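Local coordinates for protein chaperone SycD (Chlamydia pneumoniae, PDB 4NRH) that probably acts as a type III secretion chaperone of the LcrH/SycD family, and here forms a complex with CopN, at residues E36-D41 against F89-S94; K95-L100 against Y117-V122. All blocks are in the same frame, centred on the assembly; numbering follows the deposited sequence.

Contact 1: residues E36-D41 against F89-S94; sequences EGYVPD and FNPFVS
Tyr-38 and Pro-40 pack against Pro-91 and Phe-92 in a mostly apolar, loop-to-loop contact. Segment 36-41 belongs to the loop after helix 31-35. Segment 89-94 joins helix 76-89 to helix 94-106. Pro-91 lies at the middle of the contact. Its CB meets the Tyr-38 ring at the edge, with CE2 of Tyr-38 3.7 Å from CB of Pro-91. The Tyr-38 hydroxyl touches the next ring carbon, with OH 3.5 Å from Pro-91 CG. CG of Tyr-38 is anti to its backbone N (chi1 180°), on a CB that points toward segment 89-94. Pro-40 comes in beside the tyrosine and crosses Pro-91 obliquely. CG of Pro-40 sits 3.4 Å from O of Pro-91. The same CG is 3.8 Å from CB of Pro-91. The Pro-91 carbonyl oxygen also accepts a hydrogen bond from Trp-97 NE1. Phe-92 touches with its CE1 corner, which lies 3.7 Å from Pro-40 CB. Asp-41 C approaches the same corner at the ring edge, in the ring plane. Segment 89-94 contains a type I beta turn from Asn-90 to Val-93. Within it, Asn-90 OD1 accepts from Phe-92 N at 3.2 Å, an Asx turn. Asn-90 ND2 bonds to Gln-50. On CopN, Gln-288 hydrogen-bonds to the backbone of Val-39 and Asp-41, and Ala-284 packs on Tyr-38. The two loops thus meet through proline and aromatic carbons. This packing is apolar and non-directional, while directional backbone bonds of segment 36-41 go to CopN.

Contact 2: residues K95-L100 against Y117-V122; sequences KFWFSL and YGVTAV
Val-119 presses its CG1 methyl onto one face of the Trp-97 indole. The carbon lies 3.3 Å from the centroid of the five-membered ring and almost on its normal, a close CH-pi contact. CG2 of Val-119 reaches the six-membered ring instead, 4.0 Å from CZ3 of Trp-97. Next to this, Thr-120 OG1 packs 3.3 Å from Trp-97 CB. OG1 lies beside the threonine backbone N (chi1 -53°), anti to the carbonyl carbon, and hydrogen-bonds to Ala-116 O, one turn back in its own helix. The Thr-120 methyl CG2 lies 3.9 Å from Phe-98 CB. Phe-98 then meets Tyr-117 rim to rim. Their planes stand at 84° and CE1 of Phe-98 is 3.6 Å from CE1 of Tyr-117. Tyr-117 OH is held by His-105 ND1, and the His-115 ring meets that of Trp-97 with the planes steeply inclined. Further out, Tyr-133 touches Phe-98, and Val-87 of helix 76-89 touches Trp-97. The helix segments run antiparallel at 155°, with axes 8.1 Å apart. Both lie in the tetratricopeptide repeat range, and successive helices pack closely here, as in the antiparallel helix pair of such a repeat.

How the contacts relate
Both contacts are buried, but contact 2 lies nearer the middle of the chain, while contact 1 borders CopN. Their centres are 8 Å apart, and they touch directly. Segment 89-94 runs straight into the helix that carries 95-100, so the two contacts use consecutive parts of the chain. Pro-40 of contact 1 also packs on contact 2, with its CD 3.6 Å from Val-119 CG1. Contact 1 joins two loops through prolines and ring edges, and its backbone also serves the partner protein. Contact 2 joins two helices through a ring face, a methyl group and paired aromatic rims, and CopN does not touch it.

Contact 1: residues E36-D41 against F89-S94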
# COMPACT_ATOMS: atom_id res chain seq x y z
N GLU D 36 15.00 3.13 -8.83
CA GLU D 36 15.65 3.44 -10.10
C GLU D 36 16.08 4.90 -10.19
O GLU D 36 15.28 5.81 -9.97
CB GLU D 36 14.72 3.09 -11.27
CG GLU D 36 15.43 2.80 -12.58
CD GLU D 36 15.98 4.04 -13.26
OE1 GLU D 36 15.37 5.12 -13.12
OE2 GLU D 36 17.02 3.93 -13.95
N GLY D 37 17.35 5.11 -10.53
CA GLY D 37 17.89 6.45 -10.72
C GLY D 37 18.05 7.22 -9.42
O GLY D 37 18.30 8.43 -9.44
N TYR D 38 17.90 6.53 -8.30
CA TYR D 38 17.96 7.16 -6.99
C TYR D 38 19.40 7.33 -6.51
O TYR D 38 20.14 6.36 -6.37
CB TYR D 38 17.17 6.34 -5.98
CG TYR D 38 17.17 6.90 -4.57
CD1 TYR D 38 16.94 8.25 -4.33
CD2 TYR D 38 17.39 6.07 -3.48
CE1 TYR D 38 16.93 8.76 -3.04
CE2 TYR D 38 17.38 6.57 -2.19
CZ TYR D 38 17.16 7.91 -1.98
OH TYR D 38 17.15 8.40 -0.69
N VAL D 39 19.78 8.58 -6.24
CA VAL D 39 21.05 8.88 -5.60
C VAL D 39 20.79 9.64 -4.31
O VAL D 39 20.45 10.82 -4.34
CB VAL D 39 21.98 9.71 -6.51
CG1 VAL D 39 23.31 9.99 -5.81
CG2 VAL D 39 22.20 9.00 -7.84
N PRO D 40 20.95 8.95 -3.16
CA PRO D 40 20.66 9.54 -1.85
C PRO D 40 21.48 10.79 -1.59
O PRO D 40 22.71 10.77 -1.71
CB PRO D 40 21.04 8.42 -0.87
CG PRO D 40 21.00 7.17 -1.68
CD PRO D 40 21.40 7.56 -3.06
N ASP D 41 20.81 11.87 -1.22
CA ASP D 41 21.47 13.14 -0.97
C ASP D 41 21.49 13.41 0.53
O ASP D 41 20.46 13.71 1.14
CB ASP D 41 20.76 14.28 -1.72
CG ASP D 41 21.57 15.56 -1.76
OD1 ASP D 41 22.37 15.81 -0.84
OD2 ASP D 41 21.40 16.33 -2.73
N PHE D 89 14.93 1.35 3.71
CA PHE D 89 14.90 1.80 5.09
C PHE D 89 16.00 2.81 5.41
O PHE D 89 15.76 3.82 6.08
CB PHE D 89 14.99 0.61 6.04
CG PHE D 89 13.73 -0.20 6.13
CD1 PHE D 89 12.51 0.43 6.30
CD2 PHE D 89 13.76 -1.58 6.03
CE1 PHE D 89 11.34 -0.30 6.37
CE2 PHE D 89 12.59 -2.31 6.10
CZ PHE D 89 11.38 -1.67 6.27
N ASN D 90 17.21 2.55 4.93
CA ASN D 90 18.33 3.46 5.14
C ASN D 90 19.28 3.42 3.95
O ASN D 90 20.20 2.60 3.91
CB ASN D 90 19.07 3.10 6.43
CG ASN D 90 20.05 4.18 6.87
OD1 ASN D 90 20.48 5.01 6.07
ND2 ASN D 90 20.41 4.17 8.15
N PRO D 91 19.07 4.33 2.98
CA PRO D 91 19.86 4.37 1.74
C PRO D 91 21.23 5.03 1.91
O PRO D 91 21.95 5.20 0.93
CB PRO D 91 18.99 5.21 0.81
CG PRO D 91 18.26 6.13 1.73
CD PRO D 91 18.01 5.34 2.99
N PHE D 92 21.59 5.38 3.14
CA PHE D 92 22.88 6.03 3.39
C PHE D 92 23.92 5.06 3.94
O PHE D 92 25.03 5.46 4.27
CB PHE D 92 22.70 7.22 4.35
CG PHE D 92 21.77 8.27 3.82
CD1 PHE D 92 22.21 9.19 2.88
CD2 PHE D 92 20.46 8.35 4.27
CE1 PHE D 92 21.36 10.16 2.39
CE2 PHE D 92 19.60 9.32 3.78
CZ PHE D 92 20.05 10.23 2.84
N VAL D 93 23.55 3.79 4.04
CA VAL D 93 24.50 2.76 4.44
C VAL D 93 25.13 2.15 3.19
O VAL D 93 24.47 1.45 2.43
CB VAL D 93 23.84 1.66 5.28
CG1 VAL D 93 24.87 0.64 5.74
CG2 VAL D 93 23.10 2.26 6.47
N SER D 94 26.41 2.44 2.99
CA SER D 94 27.10 2.11 1.75
C SER D 94 27.19 0.61 1.47
O SER D 94 27.15 0.19 0.31
CB SER D 94 28.50 2.71 1.75
OG SER D 94 29.28 2.19 2.81

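Contact 2: residues K95-L100 against Y117-V122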
# COMPACT_ATOMS: atom_id res chain seq x y z
N LYS D 95 27.32 -0.19 2.52
CA LYS D 95 27.44 -1.63 2.35
C LYS D 95 26.13 -2.27 1.89
O LYS D 95 26.13 -3.36 1.33
CB LYS D 95 27.93 -2.30 3.65
CG LYS D 95 26.90 -2.38 4.76
CD LYS D 95 27.50 -3.07 5.97
CE LYS D 95 26.48 -3.26 7.08
NZ LYS D 95 27.07 -3.94 8.27
N PHE D 96 25.01 -1.58 2.13
CA PHE D 96 23.72 -2.05 1.63
C PHE D 96 23.69 -1.98 0.11
O PHE D 96 23.33 -2.94 -0.57
CB PHE D 96 22.56 -1.24 2.21
CG PHE D 96 22.34 -1.44 3.69
CD1 PHE D 96 23.05 -2.40 4.39
CD2 PHE D 96 21.39 -0.69 4.36
CE1 PHE D 96 22.84 -2.59 5.75
CE2 PHE D 96 21.18 -0.87 5.72
CZ PHE D 96 21.90 -1.82 6.41
N TRP D 97 24.09 -0.82 -0.42
CA TRP D 97 24.18 -0.62 -1.86
C TRP D 97 25.23 -1.51 -2.51
O TRP D 97 25.03 -2.01 -3.62
CB TRP D 97 24.50 0.85 -2.16
CG TRP D 97 23.34 1.78 -2.03
CD1 TRP D 97 23.07 2.60 -0.97
CD2 TRP D 97 22.31 2.01 -3.00
NE1 TRP D 97 21.92 3.32 -1.22
CE2 TRP D 97 21.44 2.98 -2.46
CE3 TRP D 97 22.04 1.49 -4.27
CZ2 TRP D 97 20.32 3.44 -3.14
CZ3 TRP D 97 20.92 1.95 -4.94
CH2 TRP D 97 20.08 2.91 -4.38
N PHE D 98 26.34 -1.72 -1.81
CA PHE D 98 27.45 -2.50 -2.35
C PHE D 98 27.05 -3.96 -2.50
O PHE D 98 27.31 -4.59 -3.53
CB PHE D 98 28.68 -2.37 -1.46
CG PHE D 98 29.99 -2.55 -2.19
CD1 PHE D 98 30.01 -2.84 -3.54
CD2 PHE D 98 31.19 -2.44 -1.51
CE1 PHE D 98 31.21 -3.01 -4.21
CE2 PHE D 98 32.39 -2.61 -2.18
CZ PHE D 98 32.40 -2.89 -3.53
N SER D 99 26.42 -4.50 -1.46
CA SER D 99 25.95 -5.88 -1.49
C SER D 99 24.81 -6.05 -2.49
O SER D 99 24.66 -7.11 -3.10
CB SER D 99 25.50 -6.31 -0.09
OG SER D 99 26.59 -6.35 0.81
N LEU D 100 24.00 -5.00 -2.65
CA LEU D 100 22.95 -5.01 -3.66
C LEU D 100 23.56 -5.04 -5.05
O LEU D 100 23.11 -5.78 -5.93
CB LEU D 100 22.04 -3.78 -3.50
CG LEU D 100 21.00 -3.56 -4.60
CD1 LEU D 100 20.12 -4.79 -4.78
CD2 LEU D 100 20.15 -2.32 -4.31
N TYR D 117 26.55 0.37 -7.55
CA TYR D 117 27.98 0.64 -7.38
C TYR D 117 28.26 2.14 -7.37
O TYR D 117 29.08 2.62 -6.59
CB TYR D 117 28.79 -0.03 -8.50
CG TYR D 117 28.90 -1.53 -8.37
CD1 TYR D 117 28.93 -2.15 -7.13
CD2 TYR D 117 29.00 -2.34 -9.50
CE1 TYR D 117 29.04 -3.52 -7.01
CE2 TYR D 117 29.11 -3.71 -9.39
CZ TYR D 117 29.13 -4.30 -8.15
OH TYR D 117 29.24 -5.66 -8.04
N GLY D 118 27.57 2.87 -8.25
CA GLY D 118 27.73 4.31 -8.34
C GLY D 118 27.31 5.03 -7.08
O GLY D 118 27.96 5.98 -6.65
N VAL D 119 26.22 4.57 -6.48
CA VAL D 119 25.74 5.14 -5.22
C VAL D 119 26.72 4.84 -4.09
O VAL D 119 27.01 5.71 -3.26
CB VAL D 119 24.35 4.61 -4.85
CG1 VAL D 119 23.96 5.05 -3.45
CG2 VAL D 119 23.31 5.08 -5.86
N THR D 120 27.24 3.62 -4.08
CA THR D 120 28.24 3.21 -3.10
C THR D 120 29.45 4.14 -3.14
O THR D 120 29.99 4.52 -2.10
CB THR D 120 28.71 1.76 -3.33
OG1 THR D 120 27.57 0.89 -3.39
CG2 THR D 120 29.62 1.30 -2.20
N ALA D 121 29.86 4.50 -4.35
CA ALA D 121 30.98 5.42 -4.55
C ALA D 121 30.69 6.78 -3.91
O ALA D 121 31.53 7.33 -3.20
CB ALA D 121 31.28 5.58 -6.03
N VAL D 122 29.51 7.32 -4.19
CA VAL D 122 29.08 8.60 -3.64
C VAL D 122 29.10 8.58 -2.11
O VAL D 122 29.59 9.52 -1.47
CB VAL D 122 27.66 8.97 -4.12
CG1 VAL D 122 27.17 10.23 -3.42
CG2 VAL D 122 27.65 9.16 -5.63